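Local structure of putative lipoprotein (Clostridium difficile, 4EXR) at residues Asn24-Asp29 / Ala119-Leu124; Val51-Glu56 / Tyr64-Val69; Leu108-Ile113 / Trp134-Asp139; Met114-Ala119 / Thr143-Arg148. The protein is of unknown function but carries two copies of the PepSY (YPEB) domain, known from peptidase propeptides, and holds a sodium ion in the crystal. One frame throughout, in Å; residues are numbered along the deposited sequence.

Contact 1. Residues Asn24-Asp29 / Ala119-Leu124; sequences NLMEQD and AMEIAL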
# COMPACT_ATOMS: atom_id res chain seq x y z
N ASN A 24 -27.35 0.03 -0.88
CA ASN A 24 -27.79 -1.16 -1.61
C ASN A 24 -27.12 -1.23 -2.97
O ASN A 24 -27.41 -0.42 -3.85
CB ASN A 24 -29.31 -1.17 -1.76
CG ASN A 24 -29.87 -2.55 -2.07
OD1 ASN A 24 -29.15 -3.46 -2.48
ND2 ASN A 24 -31.17 -2.71 -1.87
N LEU A 25 -26.22 -2.19 -3.16
CA LEU A 25 -25.54 -2.36 -4.44
C LEU A 25 -26.53 -2.70 -5.54
O LEU A 25 -26.28 -2.42 -6.71
CB LEU A 25 -24.46 -3.44 -4.37
CG LEU A 25 -23.19 -3.18 -3.56
CD1 LEU A 25 -22.13 -4.24 -3.90
CD2 LEU A 25 -22.66 -1.78 -3.82
N MSE A 26 -27.64 -3.32 -5.17
CA MSE A 26 -28.67 -3.71 -6.13
C MSE A 26 -29.43 -2.51 -6.70
O MSE A 26 -30.03 -2.60 -7.77
CB MSE A 26 -29.64 -4.70 -5.49
CG MSE A 26 -29.15 -6.12 -5.52
SE MSE A 26 -29.22 -6.83 -7.35
CE MSE A 26 -31.09 -7.43 -7.34
N GLU A 27 -29.39 -1.39 -5.99
CA GLU A 27 -30.10 -0.20 -6.44
C GLU A 27 -29.13 0.84 -7.01
O GLU A 27 -29.48 2.01 -7.16
CB GLU A 27 -30.94 0.40 -5.30
CG GLU A 27 -32.07 -0.53 -4.85
CD GLU A 27 -32.78 -0.04 -3.60
OE1 GLU A 27 -32.25 0.85 -2.91
OE2 GLU A 27 -33.88 -0.56 -3.31
N GLN A 28 -27.92 0.40 -7.33
CA GLN A 28 -26.92 1.29 -7.91
C GLN A 28 -26.70 0.95 -9.38
O GLN A 28 -26.87 -0.20 -9.79
CB GLN A 28 -25.58 1.20 -7.16
CG GLN A 28 -25.63 1.72 -5.74
CD GLN A 28 -25.80 3.22 -5.66
OE1 GLN A 28 -25.29 3.97 -6.50
NE2 GLN A 28 -26.52 3.68 -4.64
N ASP A 29 -26.31 1.95 -10.17
CA ASP A 29 -25.74 1.67 -11.48
C ASP A 29 -24.27 2.04 -11.47
O ASP A 29 -23.91 3.14 -11.06
CB ASP A 29 -26.45 2.45 -12.59
CG ASP A 29 -25.71 2.35 -13.92
OD1 ASP A 29 -25.94 1.35 -14.66
OD2 ASP A 29 -24.89 3.24 -14.23
N ALA A 119 -25.47 -12.85 -10.10
CA ALA A 119 -25.13 -13.53 -8.85
C ALA A 119 -25.89 -12.95 -7.65
O ALA A 119 -26.37 -13.70 -6.80
CB ALA A 119 -23.62 -13.48 -8.60
N MSE A 120 -25.99 -11.63 -7.59
CA MSE A 120 -26.71 -10.96 -6.51
C MSE A 120 -28.20 -11.33 -6.48
O MSE A 120 -28.79 -11.52 -5.41
CB MSE A 120 -26.57 -9.44 -6.62
CG MSE A 120 -25.17 -8.90 -6.33
SE MSE A 120 -25.14 -6.92 -6.32
CE MSE A 120 -24.73 -6.53 -8.19
N GLU A 121 -28.81 -11.43 -7.66
CA GLU A 121 -30.22 -11.86 -7.75
C GLU A 121 -30.42 -13.29 -7.22
O GLU A 121 -31.38 -13.56 -6.51
CB GLU A 121 -30.73 -11.75 -9.18
CG GLU A 121 -30.91 -10.32 -9.66
CD GLU A 121 -31.12 -10.23 -11.16
OE1 GLU A 121 -31.08 -11.28 -11.84
OE2 GLU A 121 -31.31 -9.10 -11.65
N ILE A 122 -29.51 -14.19 -7.57
CA ILE A 122 -29.55 -15.55 -7.05
C ILE A 122 -29.41 -15.58 -5.52
O ILE A 122 -30.15 -16.28 -4.82
CB ILE A 122 -28.46 -16.44 -7.70
CG1 ILE A 122 -28.85 -16.76 -9.15
CG2 ILE A 122 -28.26 -17.72 -6.90
CD1 ILE A 122 -27.75 -17.40 -9.97
N ALA A 123 -28.46 -14.80 -5.01
CA ALA A 123 -28.23 -14.74 -3.57
C ALA A 123 -29.43 -14.17 -2.82
O ALA A 123 -29.78 -14.62 -1.72
CB ALA A 123 -26.98 -13.92 -3.26
N LEU A 124 -30.06 -13.17 -3.41
CA LEU A 124 -31.21 -12.52 -2.78
C LEU A 124 -32.44 -13.42 -2.70
O LEU A 124 -33.29 -13.23 -1.82
CB LEU A 124 -31.54 -11.21 -3.48
CG LEU A 124 -30.66 -10.04 -3.06
CD1 LEU A 124 -30.85 -8.88 -4.00
CD2 LEU A 124 -30.96 -9.64 -1.62
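Met-26 and Met-120, both selenomethionines in this crystal, run alongside each other with their chains heading opposite ways, and the whole contact is built round that pair and Leu-124. Met-26 gives up the largest area. It comes from a short 3-10 turn, Leu-25 to Met-26, and meets helix 116-126 with three successive parts of its side chain. CG lies 3.6 Å from CD1 of Leu-124, the two residues reaching toward one another tip to tip. Next along, SE of Met-26 sits 3.8 Å from CB of Met-120, low on the side of the helix. The chain bends at both of its outer torsions (chi2 -72° and chi3 -86°), and the second bend puts CE between Leu-124 CD1, at 3.6 Å, and Glu-121 CG, at 3.7 Å. Glu-121 crosses it at about a right angle and offers its aliphatic stem here.

Met-120 answers from the helix. Its SE is anti to CA (chi2 -174°), a reach that brings SE to 4.0 Å from CB of Leu-25. Within the turn, the OD1 of Asn-24 accepts from the backbone N of Met-26 at 3.1 Å, with the donor well above the carbonyl plane, and so closes an Asx turn at the root of the side chain. Leu-25 and both methionines also touch strand 130-139, by way of Trp-134 or Val-131.

Everything that crosses between 24-29 and 119-124 is dispersion between selenium, methylene and methyl groups. Such packing depends on fit rather than direction, and the polar grip on the turn comes from within it and from the backbone pairing of Leu-25 with Val-131.

Contact 2. Residues Val51-Glu56 / Tyr64-Val69; sequences VDLSLE and YTVEGV. With NA (sodium ion), chain B.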
# COMPACT_ATOMS: atom_id res chain seq x y z
N VAL A 51 -6.29 -12.73 -8.38
CA VAL A 51 -6.61 -13.68 -7.32
C VAL A 51 -7.80 -13.24 -6.46
O VAL A 51 -8.37 -14.05 -5.75
CB VAL A 51 -5.35 -13.99 -6.42
CG1 VAL A 51 -4.22 -14.62 -7.25
CG2 VAL A 51 -4.86 -12.73 -5.71
N ASP A 52 -8.17 -11.97 -6.52
CA ASP A 52 -9.33 -11.46 -5.79
C ASP A 52 -9.90 -10.26 -6.52
O ASP A 52 -9.14 -9.46 -7.10
CB ASP A 52 -8.98 -11.04 -4.34
CG ASP A 52 -8.56 -12.22 -3.45
OD1 ASP A 52 -9.43 -13.07 -3.12
OD2 ASP A 52 -7.37 -12.26 -3.05
N LEU A 53 -11.22 -10.12 -6.49
CA LEU A 53 -11.89 -8.96 -7.06
C LEU A 53 -13.09 -8.67 -6.18
O LEU A 53 -13.79 -9.59 -5.77
CB LEU A 53 -12.35 -9.26 -8.49
CG LEU A 53 -13.21 -8.19 -9.17
CD1 LEU A 53 -12.43 -6.92 -9.37
CD2 LEU A 53 -13.73 -8.69 -10.50
N SER A 54 -13.33 -7.41 -5.87
CA SER A 54 -14.50 -7.08 -5.06
C SER A 54 -15.01 -5.68 -5.39
O SER A 54 -14.31 -4.87 -5.97
CB SER A 54 -14.18 -7.18 -3.57
OG SER A 54 -13.29 -6.16 -3.17
N LEU A 55 -16.26 -5.44 -5.01
CA LEU A 55 -16.86 -4.12 -5.12
C LEU A 55 -17.48 -3.81 -3.77
O LEU A 55 -18.24 -4.61 -3.23
CB LEU A 55 -17.93 -4.12 -6.21
CG LEU A 55 -18.71 -2.80 -6.36
CD1 LEU A 55 -17.78 -1.62 -6.66
CD2 LEU A 55 -19.76 -2.96 -7.44
N GLU A 56 -17.13 -2.66 -3.21
CA GLU A 56 -17.71 -2.24 -1.95
C GLU A 56 -17.85 -0.73 -1.91
O GLU A 56 -17.26 -0.02 -2.73
CB GLU A 56 -16.84 -2.70 -0.78
CG GLU A 56 -15.49 -2.00 -0.74
CD GLU A 56 -14.47 -2.76 0.09
OE1 GLU A 56 -14.87 -3.71 0.80
OE2 GLU A 56 -13.27 -2.42 0.02
N TYR A 64 -13.94 -0.74 -6.85
CA TYR A 64 -13.44 -2.07 -7.18
C TYR A 64 -12.06 -2.23 -6.60
O TYR A 64 -11.22 -1.33 -6.74
CB TYR A 64 -13.30 -2.23 -8.70
CG TYR A 64 -14.60 -2.32 -9.47
CD1 TYR A 64 -15.41 -3.46 -9.38
CD2 TYR A 64 -15.00 -1.29 -10.31
CE1 TYR A 64 -16.61 -3.54 -10.10
CE2 TYR A 64 -16.17 -1.36 -11.04
CZ TYR A 64 -16.97 -2.47 -10.93
OH TYR A 64 -18.14 -2.52 -11.67
N THR A 65 -11.81 -3.37 -5.96
CA THR A 65 -10.45 -3.71 -5.56
C THR A 65 -10.08 -4.94 -6.36
O THR A 65 -10.81 -5.92 -6.34
CB THR A 65 -10.36 -3.99 -4.04
OG1 THR A 65 -10.79 -2.83 -3.32
CG2 THR A 65 -8.91 -4.36 -3.61
N VAL A 66 -8.98 -4.85 -7.11
CA VAL A 66 -8.51 -5.96 -7.93
C VAL A 66 -7.13 -6.34 -7.41
O VAL A 66 -6.26 -5.48 -7.29
CB VAL A 66 -8.37 -5.57 -9.41
CG1 VAL A 66 -8.13 -6.82 -10.28
CG2 VAL A 66 -9.61 -4.81 -9.90
N GLU A 67 -6.95 -7.62 -7.08
CA GLU A 67 -5.66 -8.07 -6.56
C GLU A 67 -5.14 -9.21 -7.40
O GLU A 67 -5.91 -10.06 -7.83
CB GLU A 67 -5.79 -8.50 -5.10
CG GLU A 67 -6.35 -7.36 -4.22
CD GLU A 67 -6.70 -7.80 -2.80
OE1 GLU A 67 -5.78 -7.91 -1.96
OE2 GLU A 67 -7.90 -8.01 -2.54
N GLY A 68 -3.84 -9.20 -7.66
CA GLY A 68 -3.26 -10.26 -8.46
C GLY A 68 -1.82 -10.49 -8.06
O GLY A 68 -1.28 -9.76 -7.23
N VAL A 69 -1.20 -11.49 -8.67
CA VAL A 69 0.17 -11.85 -8.35
C VAL A 69 0.90 -12.29 -9.61
O VAL A 69 0.28 -12.76 -10.58
CB VAL A 69 0.24 -13.03 -7.33
CG1 VAL A 69 -0.44 -12.66 -6.01
CG2 VAL A 69 -0.37 -14.31 -7.93
NA NA B . -8.79 -15.24 -3.75
O HOH W 1 -6.69 -14.82 -2.75
O HOH W 2 -10.49 -7.82 -3.68
O HOH W 3 -13.42 -2.91 -3.14
O HOH W 4 -8.37 -17.25 -4.89
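Asp-52 and Glu-67 face each other as a hydrogen-bonded pair of the antiparallel hairpin 49-58/61-69, at the point where its regular ladder is broken. The backbone N atoms of Val-51 and Asp-52 both donate to Glu-67 O, from 2.8 Å and 3.2 Å respectively: a classic beta bulge.

The Asp-52 side chain can be followed outward from here. CB lies 3.7 Å from OE2 of Glu-67. CG is anti to the carbonyl carbon (chi1 -67°), and the carboxylate beyond it divides its work. OD1 binds the sodium ion at 2.4 Å, where it joins Val-51 O, two waters and Asp-137 OD1; OD2 takes a 2.7 Å hydrogen bond from water 1, itself a sodium ligand. OD2 also stands 4.3 Å from OE2 of Glu-67, a pairing of like charges that the cation probably eases. Water 2 donates to that OE2 and to Thr-65 O, and accepts from Ser-54 OG.

The other face of the hairpin is apolar. Leu-53 and Val-66 lie side by side and point the same way, with CD1 of Leu-53 3.6 Å from CG2 of Val-66. Farther along, Leu-55 CD1 makes a CH-pi contact over one face of the Tyr-64 ring, 4.1 Å from its centroid and displaced toward the rim.

Helix 34-44 covers this apolar face through Tyr-34, Ala-37 and Phe-41, and Tyr-64 OH is hydrogen-bonded to Val-32 O just before it. In the sheet the hairpin lies between strand 130-139, beside 49-58, and strand 73-80, beside 61-69.

Contact 3. Residues Leu108-Ile113 / Trp134-Asp139; sequences LDLNDI and WSLDKD. With NA (sodium ion), chain B.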
# COMPACT_ATOMS: atom_id res chain seq x y z
N LEU A 108 -8.23 -16.71 -10.05
CA LEU A 108 -9.64 -16.88 -10.33
C LEU A 108 -9.86 -17.38 -11.75
O LEU A 108 -9.12 -17.04 -12.67
CB LEU A 108 -10.35 -15.52 -10.16
CG LEU A 108 -10.19 -14.85 -8.81
CD1 LEU A 108 -11.05 -13.54 -8.73
CD2 LEU A 108 -10.56 -15.83 -7.70
N ASP A 109 -10.90 -18.19 -11.93
CA ASP A 109 -11.33 -18.54 -13.28
C ASP A 109 -12.43 -17.55 -13.69
O ASP A 109 -13.58 -17.65 -13.25
CB ASP A 109 -11.83 -19.98 -13.34
CG ASP A 109 -12.33 -20.37 -14.72
OD1 ASP A 109 -12.21 -19.56 -15.67
OD2 ASP A 109 -12.82 -21.51 -14.85
N LEU A 110 -12.07 -16.58 -14.53
CA LEU A 110 -12.98 -15.46 -14.84
C LEU A 110 -13.60 -15.57 -16.22
O LEU A 110 -14.29 -14.66 -16.66
CB LEU A 110 -12.25 -14.12 -14.72
CG LEU A 110 -11.74 -13.79 -13.32
CD1 LEU A 110 -10.91 -12.52 -13.34
CD2 LEU A 110 -12.89 -13.68 -12.33
N ASN A 111 -13.35 -16.68 -16.90
CA ASN A 111 -13.88 -16.90 -18.24
C ASN A 111 -15.29 -17.45 -18.21
O ASN A 111 -15.58 -18.39 -17.47
CB ASN A 111 -12.97 -17.84 -19.04
CG ASN A 111 -11.59 -17.27 -19.25
OD1 ASN A 111 -10.59 -17.86 -18.84
ND2 ASN A 111 -11.52 -16.09 -19.88
N ASP A 112 -16.17 -16.86 -19.02
CA ASP A 112 -17.56 -17.30 -19.16
C ASP A 112 -18.35 -17.32 -17.85
O ASP A 112 -19.13 -18.23 -17.60
CB ASP A 112 -17.62 -18.67 -19.84
CG ASP A 112 -17.08 -18.64 -21.25
OD1 ASP A 112 -17.25 -17.60 -21.93
OD2 ASP A 112 -16.48 -19.65 -21.69
N ILE A 113 -18.15 -16.32 -17.00
CA ILE A 113 -18.89 -16.30 -15.76
C ILE A 113 -20.11 -15.40 -15.89
O ILE A 113 -20.19 -14.57 -16.80
CB ILE A 113 -18.03 -15.84 -14.57
CG1 ILE A 113 -17.54 -14.40 -14.79
CG2 ILE A 113 -16.85 -16.81 -14.33
CD1 ILE A 113 -16.81 -13.85 -13.57
N TRP A 134 -19.86 -7.43 -2.88
CA TRP A 134 -19.67 -8.71 -3.54
C TRP A 134 -18.19 -8.89 -3.84
O TRP A 134 -17.45 -7.91 -3.96
CB TRP A 134 -20.54 -8.89 -4.80
CG TRP A 134 -20.26 -7.99 -5.97
CD1 TRP A 134 -21.02 -6.92 -6.38
CD2 TRP A 134 -19.18 -8.10 -6.91
NE1 TRP A 134 -20.47 -6.36 -7.51
CE2 TRP A 134 -19.34 -7.06 -7.85
CE3 TRP A 134 -18.09 -8.97 -7.05
CZ2 TRP A 134 -18.45 -6.86 -8.90
CZ3 TRP A 134 -17.21 -8.77 -8.10
CH2 TRP A 134 -17.40 -7.73 -9.00
N SER A 135 -17.77 -10.14 -3.89
CA SER A 135 -16.42 -10.46 -4.30
C SER A 135 -16.41 -11.74 -5.12
O SER A 135 -17.39 -12.48 -5.17
CB SER A 135 -15.48 -10.55 -3.09
OG SER A 135 -15.97 -11.45 -2.11
N LEU A 136 -15.30 -11.96 -5.81
CA LEU A 136 -15.06 -13.20 -6.51
C LEU A 136 -13.85 -13.81 -5.83
O LEU A 136 -12.87 -13.11 -5.58
CB LEU A 136 -14.77 -12.92 -7.98
CG LEU A 136 -16.03 -12.71 -8.82
CD1 LEU A 136 -15.71 -11.91 -10.07
CD2 LEU A 136 -16.64 -14.08 -9.17
N ASP A 137 -13.94 -15.10 -5.53
CA ASP A 137 -12.88 -15.80 -4.82
C ASP A 137 -12.87 -17.24 -5.33
O ASP A 137 -13.79 -17.67 -6.03
CB ASP A 137 -13.16 -15.76 -3.32
CG ASP A 137 -11.92 -16.07 -2.46
OD1 ASP A 137 -10.79 -16.18 -3.01
OD2 ASP A 137 -12.07 -16.19 -1.23
N LYS A 138 -11.82 -17.98 -4.99
CA LYS A 138 -11.74 -19.38 -5.40
C LYS A 138 -11.28 -20.24 -4.23
O LYS A 138 -10.33 -19.90 -3.53
CB LYS A 138 -10.77 -19.55 -6.57
CG LYS A 138 -10.60 -21.02 -7.00
CD LYS A 138 -9.54 -21.20 -8.08
CE LYS A 138 -8.13 -21.18 -7.48
NZ LYS A 138 -7.08 -21.29 -8.54
N ASP A 139 -11.98 -21.35 -4.03
CA ASP A 139 -11.51 -22.39 -3.12
C ASP A 139 -11.91 -23.73 -3.72
O ASP A 139 -12.95 -23.82 -4.39
CB ASP A 139 -12.11 -22.21 -1.73
CG ASP A 139 -11.48 -23.12 -0.69
OD1 ASP A 139 -10.35 -23.61 -0.93
OD2 ASP A 139 -12.11 -23.35 0.37
NA NA B . -8.79 -15.24 -3.75
O HOH W 1 -6.69 -14.82 -2.75
O HOH W 4 -8.37 -17.25 -4.89
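Leu-108 drives a forked knob against the backbone of strand 130-139, its two methyls set one after the other along the chain from Leu-136 to Lys-138. CD1 settles 3.8 Å from CB of Leu-136 and close to that residue's carbonyl oxygen. CD2 lies against the peptide link that follows, 3.6 Å from C of Asp-137, and touches Lys-138 CB at 3.9 Å. CG stands anti to the carbonyl carbon (chi1 -56°), which turns it, and the methyls it carries, to the strand.

The second bump comes from the strand. Leu-136 pushes CD1 into the notch between Leu-110 and Ile-113, where the loop 108-113 turns back on itself. On one wall is Leu-110 CD2, 4.0 Å away; on the other is Ile-113 CD1 at 4.2 Å, meeting the leucine tip to tip. These are looser approaches than those of the Leu-108 fork.

Asp-137 points the other way, into the sodium site. Its OD1 binds the ion at 2.3 Å and also accepts a weak bond from Lys-138 N. The lysine's amine turns back to Lys-105 O and Lys-107 O, just before 108-113 in the same loop.

One side of the strand thus meets leucine and isoleucine methyls while the other offers a carboxylate to a cation. The interlock is van der Waals packing, of methyls on methyls and on the peptide backbone; charge enters at its margins, where the sodium ion joins Asp-137 to Val-51 and Asp-52 of the first PepSY domain.

Contact 4. Residues Met114-Ala119 / Thr143-Arg148; sequences MTPQQA and TFYKIR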
# COMPACT_ATOMS: atom_id res chain seq x y z
N MSE A 114 -21.06 -15.57 -15.00
CA MSE A 114 -22.23 -14.71 -14.99
C MSE A 114 -21.84 -13.33 -14.44
O MSE A 114 -20.75 -13.16 -13.91
CB MSE A 114 -23.33 -15.33 -14.14
CG MSE A 114 -23.04 -15.30 -12.65
SE MSE A 114 -24.53 -16.10 -11.68
CE MSE A 114 -24.63 -17.75 -12.70
N THR A 115 -22.74 -12.36 -14.57
CA THR A 115 -22.47 -11.00 -14.12
C THR A 115 -22.71 -10.91 -12.62
O THR A 115 -23.38 -11.75 -12.04
CB THR A 115 -23.40 -9.99 -14.81
OG1 THR A 115 -24.75 -10.27 -14.44
CG2 THR A 115 -23.25 -10.08 -16.33
N PRO A 116 -22.13 -9.88 -11.98
CA PRO A 116 -22.38 -9.67 -10.55
C PRO A 116 -23.88 -9.48 -10.27
O PRO A 116 -24.38 -9.94 -9.24
CB PRO A 116 -21.62 -8.38 -10.25
CG PRO A 116 -20.50 -8.36 -11.25
CD PRO A 116 -21.04 -9.02 -12.49
N GLN A 117 -24.58 -8.80 -11.18
CA GLN A 117 -26.02 -8.60 -11.06
C GLN A 117 -26.75 -9.95 -10.99
O GLN A 117 -27.57 -10.18 -10.10
CB GLN A 117 -26.51 -7.79 -12.26
CG GLN A 117 -28.01 -7.74 -12.41
CD GLN A 117 -28.60 -6.48 -11.82
OE1 GLN A 117 -28.18 -6.02 -10.76
NE2 GLN A 117 -29.57 -5.90 -12.52
N GLN A 118 -26.43 -10.85 -11.91
CA GLN A 118 -27.01 -12.18 -11.89
C GLN A 118 -26.70 -12.95 -10.60
O GLN A 118 -27.57 -13.62 -10.06
CB GLN A 118 -26.56 -12.98 -13.12
CG GLN A 118 -27.22 -12.50 -14.42
CD GLN A 118 -26.55 -13.06 -15.66
OE1 GLN A 118 -25.35 -13.34 -15.67
NE2 GLN A 118 -27.32 -13.20 -16.74
N ALA A 119 -25.47 -12.85 -10.10
CA ALA A 119 -25.13 -13.53 -8.85
C ALA A 119 -25.89 -12.95 -7.65
O ALA A 119 -26.37 -13.70 -6.80
CB ALA A 119 -23.62 -13.48 -8.60
N THR A 143 -14.51 -21.20 -8.57
CA THR A 143 -14.57 -19.74 -8.47
C THR A 143 -16.02 -19.35 -8.22
O THR A 143 -16.92 -19.71 -8.99
CB THR A 143 -14.02 -19.06 -9.74
OG1 THR A 143 -12.64 -19.41 -9.90
CG2 THR A 143 -14.15 -17.52 -9.66
N PHE A 144 -16.24 -18.63 -7.14
CA PHE A 144 -17.59 -18.27 -6.76
C PHE A 144 -17.72 -16.78 -6.49
O PHE A 144 -16.74 -16.11 -6.13
CB PHE A 144 -18.03 -19.08 -5.52
CG PHE A 144 -17.06 -18.97 -4.37
CD1 PHE A 144 -17.15 -17.92 -3.47
CD2 PHE A 144 -16.06 -19.91 -4.19
CE1 PHE A 144 -16.25 -17.81 -2.42
CE2 PHE A 144 -15.17 -19.81 -3.15
CZ PHE A 144 -15.27 -18.76 -2.25
N TYR A 145 -18.93 -16.25 -6.67
CA TYR A 145 -19.26 -14.95 -6.14
C TYR A 145 -19.59 -15.14 -4.66
O TYR A 145 -20.25 -16.10 -4.29
CB TYR A 145 -20.48 -14.35 -6.84
CG TYR A 145 -20.20 -13.70 -8.18
CD1 TYR A 145 -19.73 -12.40 -8.26
CD2 TYR A 145 -20.45 -14.39 -9.37
CE1 TYR A 145 -19.49 -11.79 -9.49
CE2 TYR A 145 -20.22 -13.79 -10.60
CZ TYR A 145 -19.75 -12.50 -10.65
OH TYR A 145 -19.51 -11.91 -11.87
N LYS A 146 -19.11 -14.23 -3.83
CA LYS A 146 -19.49 -14.22 -2.42
C LYS A 146 -20.27 -12.93 -2.21
O LYS A 146 -19.71 -11.85 -2.32
CB LYS A 146 -18.25 -14.23 -1.55
CG LYS A 146 -18.51 -14.21 -0.05
CD LYS A 146 -17.18 -14.06 0.67
CE LYS A 146 -17.29 -14.26 2.16
NZ LYS A 146 -15.95 -14.20 2.80
N ILE A 147 -21.57 -13.06 -1.96
CA ILE A 147 -22.45 -11.89 -1.83
C ILE A 147 -22.73 -11.62 -0.36
O ILE A 147 -23.20 -12.50 0.37
CB ILE A 147 -23.79 -12.10 -2.58
CG1 ILE A 147 -23.54 -12.61 -4.01
CG2 ILE A 147 -24.64 -10.82 -2.55
CD1 ILE A 147 -22.70 -11.69 -4.87
N ARG A 148 -22.44 -10.40 0.09
CA ARG A 148 -22.70 -10.01 1.46
C ARG A 148 -24.08 -9.33 1.55
O ARG A 148 -24.32 -8.33 0.88
CB ARG A 148 -21.60 -9.08 1.98
CG ARG A 148 -21.97 -8.32 3.25
CD ARG A 148 -22.12 -9.26 4.43
NE ARG A 148 -20.87 -9.95 4.73
CZ ARG A 148 -20.14 -9.74 5.83
NH1 ARG A 148 -20.55 -8.87 6.75
NH2 ARG A 148 -19.01 -10.42 6.01
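The start of helix 116-126 is seated on the sheet through Tyr-145 of strand 142-151, whose ring lies under Ala-119, with Met-114 and Pro-116 gathered about its hydroxyl end. The tyrosine supplies most of the strand's share of the surface. Its OH donates to the backbone O of Met-114 across 2.7 Å, meeting that carbonyl at a C=O...donor angle of 143° and somewhat tilted from its plane. The oxygen lies near the plane of the ring, at its edge. Pro-116 CD is packed 3.3 Å from the same OH, and CG of Met-114 rests 3.8 Å from CE2.

Over the ring face sits the methyl of Ala-119. It forms a CH-pi contact 3.8 Å from the centroid, displaced toward CD2, which it approaches to 3.4 Å. With nothing beyond CB, this residue lets the helix come down close to the ring. Two residues along the strand, CD1 of Ile-147 reaches the same Ala-119 methyl at a looser 4.2 Å.

The helix start is closed by its own residues. Thr-115, at the N-cap, accepts from Gln-118 N through OG1 at 3.1 Å, and its N returns a bond to OE1 of Gln-118 at 3.0 Å: a capping box. Thus the tyrosine holds the carbonyl just ahead of the cap while the box ties up the first turn.

Around the ring, Tyr-34, Leu-136 and Ile-113 complete an apolar layer between helix and sheet. A capped helix followed by, and packed across, an antiparallel sheet is the arrangement of this PepSY domain.

In the fold
Contact 4 is the buried one of the four; contacts 1, 2 and 3 are only partly buried, contact 1 lying farthest from the chain's centre. Contacts 1 and 4 use successive turns of helix 116-126 and share Ala-119, one facing an N-terminal loop, the other the sheet. Contacts 2 and 3 meet on neighbouring strands 49-58 and 130-139, where the sodium ion and two waters belong to both and bridge the two PepSY domains. Trp-134 packs contact 3 against contacts 1 and 4, and strand pairing also joins 3 to 4. Chemistry follows place: backbone ladders and metal ligands within the sheet, apolar packing under helix and loop, with a single tyrosine hydroxyl bond crossing contact 4.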